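Local coordinates for protein BSU-2 beta-lactamase (Bacillus subtilis, PDB 6W5E) that probably hydrolyses beta-lactam antibiotics as a class D serine beta-lactamase, opening the lactam ring of the drug, at residues Q130-M141 against I155-L164; R67-T77 against T215-W226. All coordinates share one frame; numbering follows the deposited sequence.

Overall arrangement
Both contacts are partly buried, but contact 1 is the more peripheral: its centre lies about 17 Å from that of the chain, against about 10 Å for contact 2, the two centres about 18 Å apart. Contact 1 holds two helices to a loop, mixing apolar packing with a salt bridge and an amide-to-carbonyl bond, with exposed Arg134 and Glu138 at its margin. Contact 2, with no fully exposed touching residue, sets an extended chain against strands of the antiparallel sheet; it is mainly polar and holds two malonates. They meet where Trp163 CD1 lies 3.3 Å from Gln75 O. The carboxylated lysine at position 79 joins them, its OQ2 hydrogen-bonded to Trp163 NE1 and Ser76 OG.

Contact 1: residues Q130-M141 against I155-L164; sequences QALARDIGEERM and ISGGIDQFWL
Gln130 runs along Asp160 from CB to NE2. Its CB meets Asp160 CB at 3.8 Å; with CG anti to the carbonyl carbon (chi1 -71°) and the chain extended beyond, CG already lies 3.4 Å from Asp160 O and approaches Trp163 CZ2 obliquely. CD passes 3.6 Å from Asp160 O, and NE2 donates to the same oxygen at 2.9 Å with an N-H...O angle of 150°, ending close to Leu164 CD1. One helical turn on, Arg134 takes the side chain of this aspartate: NH1 reaches Asp160 OD2 at 2.8 Å in a salt bridge. The carboxylate oxygen lies near the guanidinium plane, at the edge, and is met on its anti side, while the two flat groups stand 81° apart.

Residues 155-164 belong to the loop between helices 138-147 and 172-184, probably the counterpart of the omega loop of class D beta-lactamases. As in that family, its tryptophan faces the active site: Trp163 NE1 is hydrogen-bonded to the carboxylated lysine at position 79. The outer end of the indole packs on Ala133 CB. That methyl also sits 3.3 Å from Ile159 O, a buried carbonyl with no partner in the model.

Gly137, with positive phi, follows helix 126-136 and stands at the N-cap of helix 138-147, and Ile159 CD1 rests on this junction. Glu138 then bends back at chi2, bringing CD to 3.4 Å from Ile155 CD1, the two side chains running antiparallel to one another where they pass. Met141 CG approaches Phe162 CZ obliquely at 3.7 Å, with SD beside the ring in a Met-aromatic contact. Phe162 itself is sandwiched, Trp163 CE3 over one face and Ile155 CG2 over the other.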
loop_
_atom_site.group_PDB
_atom_site.type_symbol
_atom_site.label_atom_id
_atom_site.label_comp_id
_atom_site.label_asym_id
_atom_site.label_seq_id
_atom_site.Cartn_x
_atom_site.Cartn_y
_atom_site.Cartn_z
ATOM N N GLN A 130 -6.477 11.701 7.520
ATOM C CA GLN A 130 -5.930 12.673 8.462
ATOM C C GLN A 130 -6.803 12.766 9.711
ATOM O O GLN A 130 -6.288 12.798 10.835
ATOM C CB GLN A 130 -5.772 14.032 7.778
ATOM C CG GLN A 130 -4.641 14.044 6.762
ATOM C CD GLN A 130 -4.559 15.347 5.993
ATOM O OE1 GLN A 130 -5.565 15.851 5.495
ATOM N NE2 GLN A 130 -3.353 15.889 5.878
ATOM N N ALA A 131 -8.131 12.781 9.542
ATOM C CA ALA A 131 -9.017 12.756 10.706
ATOM C C ALA A 131 -8.829 11.479 11.520
ATOM O O ALA A 131 -8.791 11.519 12.758
ATOM C CB ALA A 131 -10.464 12.905 10.253
ATOM N N LEU A 132 -8.697 10.337 10.840
ATOM C CA LEU A 132 -8.451 9.081 11.540
ATOM C C LEU A 132 -7.147 9.135 12.331
ATOM O O LEU A 132 -7.101 8.749 13.501
ATOM C CB LEU A 132 -8.419 7.933 10.537
ATOM C CG LEU A 132 -7.999 6.574 11.092
ATOM C CD1 LEU A 132 -8.843 6.177 12.295
ATOM C CD2 LEU A 132 -8.091 5.515 9.996
ATOM N N ALA A 133 -6.067 9.604 11.701
ATOM C CA ALA A 133 -4.783 9.683 12.395
ATOM C C ALA A 133 -4.878 10.555 13.643
ATOM O O ALA A 133 -4.318 10.210 14.694
ATOM C CB ALA A 133 -3.714 10.229 11.452
ATOM N N ARG A 134 -5.595 11.677 13.553
ATOM C CA ARG A 134 -5.769 12.534 14.721
ATOM C C ARG A 134 -6.468 11.793 15.854
ATOM O O ARG A 134 -6.107 11.961 17.025
ATOM C CB ARG A 134 -6.525 13.811 14.335
ATOM C CG ARG A 134 -5.748 14.765 13.438
ATOM C CD ARG A 134 -6.406 16.133 13.351
ATOM N NE ARG A 134 -7.676 16.112 12.621
ATOM C CZ ARG A 134 -7.792 16.272 11.306
ATOM N NH1 ARG A 134 -6.703 16.458 10.565
ATOM N NH2 ARG A 134 -8.993 16.248 10.732
ATOM N N ASP A 135 -7.459 10.952 15.528
ATOM C CA ASP A 135 -8.149 10.184 16.562
ATOM C C ASP A 135 -7.257 9.085 17.130
ATOM O O ASP A 135 -7.373 8.738 18.314
ATOM C CB ASP A 135 -9.424 9.571 15.991
ATOM C CG ASP A 135 -10.576 10.566 15.885
ATOM O OD1 ASP A 135 -10.554 11.616 16.559
ATOM O OD2 ASP A 135 -11.534 10.272 15.145
ATOM N N ILE A 136 -6.366 8.515 16.311
ATOM C CA ILE A 136 -5.415 7.538 16.836
ATOM C C ILE A 136 -4.475 8.211 17.829
ATOM O O ILE A 136 -4.286 7.744 18.960
ATOM C CB ILE A 136 -4.654 6.844 15.689
ATOM C CG1 ILE A 136 -5.609 5.945 14.883
ATOM C CG2 ILE A 136 -3.487 6.040 16.239
ATOM C CD1 ILE A 136 -4.991 5.412 13.606
ATOM N N GLY A 137 -3.907 9.343 17.434
ATOM C CA GLY A 137 -3.100 10.138 18.348
ATOM C C GLY A 137 -1.640 9.734 18.336
ATOM O O GLY A 137 -1.278 8.591 18.060
ATOM N N GLU A 138 -0.789 10.710 18.660
ATOM C CA GLU A 138 0.661 10.551 18.560
ATOM C C GLU A 138 1.169 9.337 19.325
ATOM O O GLU A 138 1.912 8.513 18.781
ATOM C CB GLU A 138 1.332 11.821 19.095
ATOM C CG GLU A 138 2.849 11.800 19.108
ATOM C CD GLU A 138 3.425 12.386 17.845
ATOM O OE1 GLU A 138 2.628 12.717 16.938
ATOM O OE2 GLU A 138 4.664 12.518 17.759
ATOM N N GLU A 139 0.801 9.219 20.603
ATOM C CA GLU A 139 1.380 8.167 21.430
ATOM C C GLU A 139 0.966 6.780 20.948
ATOM O O GLU A 139 1.783 5.848 20.930
ATOM C CB GLU A 139 0.981 8.375 22.891
ATOM C CG GLU A 139 1.353 9.750 23.446
ATOM C CD GLU A 139 0.176 10.723 23.475
ATOM O OE1 GLU A 139 -0.430 10.996 22.404
ATOM O OE2 GLU A 139 -0.124 11.226 24.589
ATOM N N ARG A 140 -0.302 6.614 20.566
ATOM C CA ARG A 140 -0.748 5.321 20.064
ATOM C C ARG A 140 -0.089 5.002 18.731
ATOM O O ARG A 140 0.343 3.868 18.501
ATOM C CB ARG A 140 -2.269 5.308 19.929
ATOM C CG ARG A 140 -2.979 5.361 21.258
ATOM C CD ARG A 140 -4.358 4.760 21.176
ATOM N NE ARG A 140 -5.281 5.595 20.418
ATOM C CZ ARG A 140 -6.597 5.410 20.416
ATOM N NH1 ARG A 140 -7.123 4.416 21.120
ATOM N NH2 ARG A 140 -7.381 6.208 19.707
ATOM N N MET A 141 0.008 5.996 17.847
ATOM C CA MET A 141 0.659 5.771 16.562
ATOM C C MET A 141 2.102 5.321 16.751
ATOM O O MET A 141 2.565 4.388 16.080
ATOM C CB MET A 141 0.597 7.048 15.723
ATOM C CG MET A 141 0.997 6.841 14.271
ATOM S SD MET A 141 -0.250 5.928 13.316
ATOM C CE MET A 141 -1.515 7.186 13.132
ATOM N N ILE A 155 7.418 10.067 13.215
ATOM C CA ILE A 155 6.156 10.779 13.042
ATOM C C ILE A 155 6.264 12.250 13.450
ATOM O O ILE A 155 5.249 12.918 13.633
ATOM C CB ILE A 155 4.971 10.061 13.717
ATOM C CG1 ILE A 155 5.119 10.014 15.241
ATOM C CG2 ILE A 155 4.838 8.643 13.180
ATOM C CD1 ILE A 155 3.851 9.529 15.984
ATOM N N SER A 156 7.489 12.769 13.563
ATOM C CA SER A 156 7.687 14.152 13.983
ATOM C C SER A 156 7.121 15.165 12.998
ATOM O O SER A 156 6.947 16.331 13.366
ATOM C CB SER A 156 9.170 14.408 14.262
ATOM O OG SER A 156 9.918 14.409 13.054
ATOM N N GLY A 157 6.827 14.756 11.764
ATOM C CA GLY A 157 6.180 15.651 10.821
ATOM C C GLY A 157 4.768 16.056 11.199
ATOM O O GLY A 157 4.190 16.917 10.526
ATOM N N GLY A 158 4.209 15.471 12.245
ATOM C CA GLY A 158 2.891 15.848 12.715
ATOM C C GLY A 158 1.898 14.718 12.509
ATOM O O GLY A 158 1.954 13.977 11.521
ATOM N N ILE A 159 0.952 14.602 13.446
ATOM C CA ILE A 159 0.075 13.436 13.513
ATOM C C ILE A 159 -0.723 13.228 12.228
ATOM O O ILE A 159 -1.056 12.088 11.883
ATOM C CB ILE A 159 -0.831 13.508 14.763
ATOM C CG1 ILE A 159 -1.635 12.220 14.930
ATOM C CG2 ILE A 159 -1.761 14.720 14.688
ATOM C CD1 ILE A 159 -0.802 10.962 15.046
ATOM N N ASP A 160 -1.051 14.303 11.504
ATOM C CA ASP A 160 -1.807 14.180 10.258
ATOM C C ASP A 160 -1.000 14.566 9.021
ATOM O O ASP A 160 -1.578 14.790 7.952
ATOM C CB ASP A 160 -3.146 14.922 10.318
ATOM C CG ASP A 160 -3.002 16.374 10.692
ATOM O OD1 ASP A 160 -1.890 16.930 10.597
ATOM O OD2 ASP A 160 -4.025 16.960 11.101
ATOM N N GLN A 161 0.322 14.628 9.136
ATOM C CA GLN A 161 1.179 14.954 8.001
ATOM C C GLN A 161 2.315 13.961 7.785
ATOM O O GLN A 161 2.875 13.926 6.684
ATOM C CB GLN A 161 1.772 16.366 8.179
ATOM C CG GLN A 161 2.573 16.917 6.994
ATOM C CD GLN A 161 1.732 17.091 5.742
ATOM O OE1 GLN A 161 0.600 17.564 5.809
ATOM N NE2 GLN A 161 2.285 16.709 4.591
ATOM N N PHE A 162 2.650 13.130 8.773
ATOM C CA PHE A 162 3.963 12.480 8.782
ATOM C C PHE A 162 4.197 11.525 7.623
ATOM O O PHE A 162 5.359 11.259 7.303
ATOM C CB PHE A 162 4.230 11.766 10.111
ATOM C CG PHE A 162 3.279 10.627 10.412
ATOM C CD1 PHE A 162 3.472 9.371 9.861
ATOM C CD2 PHE A 162 2.206 10.810 11.273
ATOM C CE1 PHE A 162 2.606 8.332 10.145
ATOM C CE2 PHE A 162 1.339 9.769 11.569
ATOM C CZ PHE A 162 1.541 8.527 11.000
ATOM N N TRP A 163 3.147 10.990 7.005
ATOM C CA TRP A 163 3.321 10.033 5.912
ATOM C C TRP A 163 3.314 10.691 4.539
ATOM O O TRP A 163 3.452 9.984 3.527
ATOM C CB TRP A 163 2.252 8.932 5.966
ATOM C CG TRP A 163 0.841 9.399 5.727
ATOM C CD1 TRP A 163 0.160 9.392 4.541
ATOM C CD2 TRP A 163 -0.076 9.886 6.709
ATOM N NE1 TRP A 163 -1.112 9.866 4.720
ATOM C CE2 TRP A 163 -1.289 10.173 6.046
ATOM C CE3 TRP A 163 0.010 10.110 8.084
ATOM C CZ2 TRP A 163 -2.406 10.678 6.713
ATOM C CZ3 TRP A 163 -1.101 10.612 8.746
ATOM C CH2 TRP A 163 -2.291 10.889 8.060
ATOM N N LEU A 164 3.161 12.012 4.488
ATOM C CA LEU A 164 2.980 12.760 3.246
ATOM C C LEU A 164 4.199 13.647 3.025
ATOM O O LEU A 164 4.250 14.776 3.528
ATOM C CB LEU A 164 1.712 13.602 3.323
ATOM C CG LEU A 164 0.427 12.801 3.540
ATOM C CD1 LEU A 164 -0.672 13.720 4.038
ATOM C CD2 LEU A 164 0.024 12.119 2.252
#

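Contact 2: residues R67-T77 against T215-W226; sequences RANQRQTPQST and TGTRLTDMGLGW. With MLI (malonate ion), chain B; MLI (malonate ion), chain C.
Ser76 and Gly216 face each other where two sequence motifs of serine beta-lactamases meet: Ser76 opens the Ser-x-x-Lys motif, and Thr215-Gly216 close the Lys-Thr-Gly motif on strand 209-217. Among the direct polar links, Trp226 NE1 donates to Thr73 O, at the ring edge, at 2.9 Å and 153°. Gln75, bent at chi2 (-52°), turns NE2 to Thr217 O in a weak bond of 3.3 Å. OE1, held by Thr73 OG1 in the carbonyl plane and by Gln165 N, is the more firmly held end; NE2 also donates to a water.

In van der Waals packing, Thr77 CG2 touches Trp226 CB at 3.4 Å, its OG1 turned back to Pro74 O. The Leu224 methyls press on polar atoms, CD2 lying 3.2 Å from Thr73 OG1 and CD1 beside OE1 of Asn243-bonded Gln72.

Bound anions, two malonates probably from the crystallisation liquor, add a third group. In one, O7 accepts from Thr217 N at 2.8 Å and weakly from Ser76 N, the two amides expected to form the oxyanion hole; Thr215 OG1 and Thr217 OG1 grip its other carboxylate. The second is bound ionically: Arg67 NH1 and NH2 donate to O7 and O6 of one carboxylate, Arg218 NH1 and NH2 to O9 of the other. A water bridges the segments, donating to Thr73 OG1 (2.8 Å) and accepting from Arg218 NH2 (2.9 Å).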
loop_
_atom_site.group_PDB
_atom_site.type_symbol
_atom_site.label_atom_id
_atom_site.label_comp_id
_atom_site.label_asym_id
_atom_site.label_seq_id
_atom_site.Cartn_x
_atom_site.Cartn_y
_atom_site.Cartn_z
ATOM N N ARG A 67 17.778 0.711 -5.101
ATOM C CA ARG A 67 16.577 1.487 -4.829
ATOM C C ARG A 67 15.645 0.756 -3.871
ATOM O O ARG A 67 14.965 1.396 -3.057
ATOM C CB ARG A 67 15.869 1.858 -6.133
ATOM C CG ARG A 67 14.777 2.879 -5.915
ATOM C CD ARG A 67 14.192 3.422 -7.196
ATOM N NE ARG A 67 13.034 4.249 -6.889
ATOM C CZ ARG A 67 13.017 5.578 -6.937
ATOM N NH1 ARG A 67 14.097 6.257 -7.297
ATOM N NH2 ARG A 67 11.910 6.222 -6.616
ATOM N N ALA A 68 15.618 -0.577 -3.931
ATOM C CA ALA A 68 14.777 -1.351 -3.030
ATOM C C ALA A 68 15.148 -1.123 -1.573
ATOM O O ALA A 68 14.292 -1.269 -0.692
ATOM C CB ALA A 68 14.856 -2.838 -3.375
ATOM N N ASN A 69 16.392 -0.737 -1.305
ATOM C CA ASN A 69 16.864 -0.525 0.055
ATOM C C ASN A 69 16.822 0.933 0.492
ATOM O O ASN A 69 17.200 1.231 1.625
ATOM C CB ASN A 69 18.280 -1.088 0.210
ATOM C CG ASN A 69 18.275 -2.573 0.482
ATOM O OD1 ASN A 69 17.584 -3.042 1.388
ATOM N ND2 ASN A 69 19.002 -3.330 -0.331
ATOM N N GLN A 70 16.366 1.847 -0.365
ATOM C CA GLN A 70 16.331 3.264 -0.024
ATOM C C GLN A 70 14.995 3.606 0.623
ATOM O O GLN A 70 13.936 3.433 0.004
ATOM C CB GLN A 70 16.537 4.130 -1.261
ATOM C CG GLN A 70 17.914 4.008 -1.856
ATOM C CD GLN A 70 19.010 4.512 -0.929
ATOM O OE1 GLN A 70 18.819 5.472 -0.172
ATOM N NE2 GLN A 70 20.171 3.871 -0.991
ATOM N N ARG A 71 15.047 4.112 1.854
ATOM C CA ARG A 71 13.829 4.528 2.534
ATOM C C ARG A 71 13.253 5.765 1.865
ATOM O O ARG A 71 13.977 6.713 1.553
ATOM C CB ARG A 71 14.106 4.809 4.005
ATOM C CG ARG A 71 14.324 3.561 4.817
ATOM C CD ARG A 71 14.401 3.888 6.283
ATOM N NE ARG A 71 14.280 2.675 7.079
ATOM C CZ ARG A 71 14.676 2.572 8.341
ATOM N NH1 ARG A 71 15.233 3.614 8.963
ATOM N NH2 ARG A 71 14.515 1.425 8.979
ATOM N N GLN A 72 11.942 5.750 1.639
ATOM C CA GLN A 72 11.259 6.837 0.958
ATOM C C GLN A 72 9.946 7.110 1.678
ATOM O O GLN A 72 9.436 6.264 2.414
ATOM C CB GLN A 72 11.038 6.488 -0.518
ATOM C CG GLN A 72 12.350 6.332 -1.282
ATOM C CD GLN A 72 12.158 5.710 -2.633
ATOM O OE1 GLN A 72 11.553 6.312 -3.519
ATOM N NE2 GLN A 72 12.673 4.491 -2.807
ATOM N N THR A 73 9.394 8.299 1.465
ATOM C CA THR A 73 8.149 8.628 2.141
ATOM C C THR A 73 7.019 7.768 1.567
ATOM O O THR A 73 6.958 7.543 0.356
ATOM C CB THR A 73 7.852 10.128 2.018
ATOM O OG1 THR A 73 7.757 10.503 0.640
ATOM C CG2 THR A 73 8.968 10.957 2.692
ATOM N N PRO A 74 6.141 7.224 2.417
ATOM C CA PRO A 74 5.188 6.211 1.933
ATOM C C PRO A 74 3.990 6.775 1.189
ATOM O O PRO A 74 3.344 6.026 0.438
ATOM C CB PRO A 74 4.745 5.498 3.222
ATOM C CG PRO A 74 4.904 6.546 4.281
ATOM C CD PRO A 74 6.138 7.326 3.887
ATOM N N GLN A 75 3.661 8.048 1.379
ATOM C CA GLN A 75 2.475 8.639 0.750
ATOM C C GLN A 75 1.262 7.796 1.156
ATOM O O GLN A 75 1.228 7.217 2.248
ATOM C CB GLN A 75 2.694 8.792 -0.747
ATOM C CG GLN A 75 3.991 9.504 -1.135
ATOM C CD GLN A 75 4.178 10.838 -0.435
ATOM O OE1 GLN A 75 5.192 11.073 0.221
ATOM N NE2 GLN A 75 3.192 11.713 -0.559
ATOM N N SER A 76 0.282 7.652 0.270
ATOM C CA SER A 76 -0.963 7.020 0.683
ATOM C C SER A 76 -0.870 5.505 0.830
ATOM O O SER A 76 -1.867 4.889 1.218
ATOM C CB SER A 76 -2.092 7.395 -0.271
ATOM O OG SER A 76 -2.439 8.760 -0.095
ATOM N N THR A 77 0.283 4.876 0.553
ATOM C CA THR A 77 0.423 3.480 0.955
ATOM C C THR A 77 0.285 3.340 2.462
ATOM O O THR A 77 -0.028 2.251 2.949
ATOM C CB THR A 77 1.758 2.866 0.500
ATOM O OG1 THR A 77 2.851 3.487 1.189
ATOM C CG2 THR A 77 1.951 3.000 -1.002
ATOM N N THR A 215 -2.134 2.488 -4.119
ATOM C CA THR A 215 -1.216 3.440 -4.725
ATOM C C THR A 215 -0.762 4.487 -3.704
ATOM O O THR A 215 -1.385 4.698 -2.654
ATOM C CB THR A 215 -1.894 4.181 -5.883
ATOM O OG1 THR A 215 -3.107 4.781 -5.410
ATOM C CG2 THR A 215 -2.197 3.246 -7.041
ATOM N N GLY A 216 0.346 5.144 -4.031
ATOM C CA GLY A 216 0.744 6.360 -3.355
ATOM C C GLY A 216 1.456 7.261 -4.344
ATOM O O GLY A 216 2.172 6.764 -5.228
ATOM N N THR A 217 1.271 8.572 -4.224
ATOM C CA THR A 217 1.945 9.550 -5.070
ATOM C C THR A 217 2.305 10.755 -4.220
ATOM O O THR A 217 1.518 11.181 -3.373
ATOM C CB THR A 217 1.032 10.044 -6.206
ATOM O OG1 THR A 217 0.492 8.938 -6.934
ATOM C CG2 THR A 217 1.775 10.980 -7.165
ATOM N N ARG A 218 3.495 11.298 -4.433
ATOM C CA ARG A 218 3.802 12.626 -3.918
ATOM C C ARG A 218 3.134 13.618 -4.860
ATOM O O ARG A 218 3.609 13.863 -5.972
ATOM C CB ARG A 218 5.305 12.850 -3.831
ATOM C CG ARG A 218 5.660 14.151 -3.152
ATOM C CD ARG A 218 7.135 14.229 -2.881
ATOM N NE ARG A 218 7.879 14.396 -4.119
ATOM C CZ ARG A 218 9.093 13.900 -4.325
ATOM N NH1 ARG A 218 9.701 14.101 -5.480
ATOM N NH2 ARG A 218 9.697 13.208 -3.369
ATOM N N LEU A 219 2.001 14.164 -4.423
ATOM C CA LEU A 219 1.169 14.992 -5.282
ATOM C C LEU A 219 1.741 16.383 -5.493
ATOM O O LEU A 219 1.267 17.097 -6.382
ATOM C CB LEU A 219 -0.243 15.091 -4.698
ATOM C CG LEU A 219 -0.982 13.756 -4.563
ATOM C CD1 LEU A 219 -2.280 13.926 -3.785
ATOM C CD2 LEU A 219 -1.248 13.146 -5.934
ATOM N N THR A 220 2.740 16.782 -4.704
ATOM C CA THR A 220 3.334 18.103 -4.882
ATOM C C THR A 220 3.941 18.251 -6.271
ATOM O O THR A 220 3.877 19.331 -6.869
ATOM C CB THR A 220 4.383 18.355 -3.797
ATOM O OG1 THR A 220 5.381 17.326 -3.834
ATOM C CG2 THR A 220 3.731 18.370 -2.414
ATOM N N ASP A 221 4.525 17.170 -6.806
ATOM C CA ASP A 221 5.197 17.237 -8.098
ATOM C C ASP A 221 5.073 15.949 -8.905
ATOM O O ASP A 221 5.742 15.829 -9.939
ATOM C CB ASP A 221 6.675 17.557 -7.907
ATOM C CG ASP A 221 7.413 16.479 -7.130
ATOM O OD1 ASP A 221 6.772 15.531 -6.620
ATOM O OD2 ASP A 221 8.649 16.576 -7.028
ATOM N N MET A 222 4.276 14.978 -8.454
ATOM C CA MET A 222 4.113 13.693 -9.135
ATOM C C MET A 222 5.442 12.960 -9.306
ATOM O O MET A 222 5.630 12.204 -10.260
ATOM C CB MET A 222 3.376 13.835 -10.474
ATOM C CG MET A 222 2.108 14.666 -10.403
ATOM S SD MET A 222 0.850 13.841 -9.420
ATOM C CE MET A 222 0.477 12.432 -10.454
ATOM N N GLY A 223 6.371 13.172 -8.382
ATOM C CA GLY A 223 7.729 12.700 -8.542
ATOM C C GLY A 223 8.079 11.444 -7.790
ATOM O O GLY A 223 9.212 10.963 -7.906
ATOM N N LEU A 224 7.153 10.910 -6.999
ATOM C CA LEU A 224 7.371 9.690 -6.240
ATOM C C LEU A 224 6.078 8.899 -6.302
ATOM O O LEU A 224 4.998 9.458 -6.091
ATOM C CB LEU A 224 7.685 10.030 -4.780
ATOM C CG LEU A 224 7.766 8.866 -3.802
ATOM C CD1 LEU A 224 8.864 7.900 -4.206
ATOM C CD2 LEU A 224 8.003 9.409 -2.402
ATOM N N GLY A 225 6.182 7.613 -6.598
ATOM C CA GLY A 225 5.001 6.794 -6.811
ATOM C C GLY A 225 5.196 5.391 -6.278
ATOM O O GLY A 225 6.295 4.828 -6.330
ATOM N N TRP A 226 4.100 4.821 -5.777
ATOM C CA TRP A 226 4.101 3.477 -5.226
ATOM C C TRP A 226 2.864 2.724 -5.699
ATOM O O TRP A 226 1.796 3.311 -5.886
ATOM C CB TRP A 226 3.938 3.510 -3.712
ATOM C CG TRP A 226 5.004 4.113 -2.850
ATOM C CD1 TRP A 226 5.094 5.415 -2.442
ATOM C CD2 TRP A 226 6.052 3.405 -2.171
ATOM N NE1 TRP A 226 6.161 5.568 -1.582
ATOM C CE2 TRP A 226 6.766 4.349 -1.401
ATOM C CE3 TRP A 226 6.464 2.065 -2.150
ATOM C CZ2 TRP A 226 7.859 3.996 -0.612
ATOM C CZ3 TRP A 226 7.552 1.713 -1.367
ATOM C CH2 TRP A 226 8.244 2.677 -0.618
HETATM C C1 MLI B . -2.180 9.404 -4.458
HETATM C C2 MLI B . -1.925 9.525 -2.966
HETATM C C3 MLI B . -2.180 7.954 -4.879
HETATM O O6 MLI B . -2.894 9.876 -2.263
HETATM O O7 MLI B . -0.780 9.276 -2.481
HETATM O O8 MLI B . -2.978 7.172 -4.327
HETATM O O9 MLI B . -1.383 7.579 -5.769
HETATM C C1 MLI C . 13.221 10.816 -5.604
HETATM C C2 MLI C . 12.909 9.597 -6.450
HETATM C C3 MLI C . 12.008 11.638 -5.232
HETATM O O6 MLI C . 11.748 9.130 -6.520
HETATM O O7 MLI C . 13.853 9.062 -7.062
HETATM O O8 MLI C . 10.861 11.137 -5.288
HETATM O O9 MLI C . 12.210 12.815 -4.864
HETATM O O HOH W 1 9.381 12.320 -0.656
HETATM O O HOH W 2 0.151 11.218 -0.933
#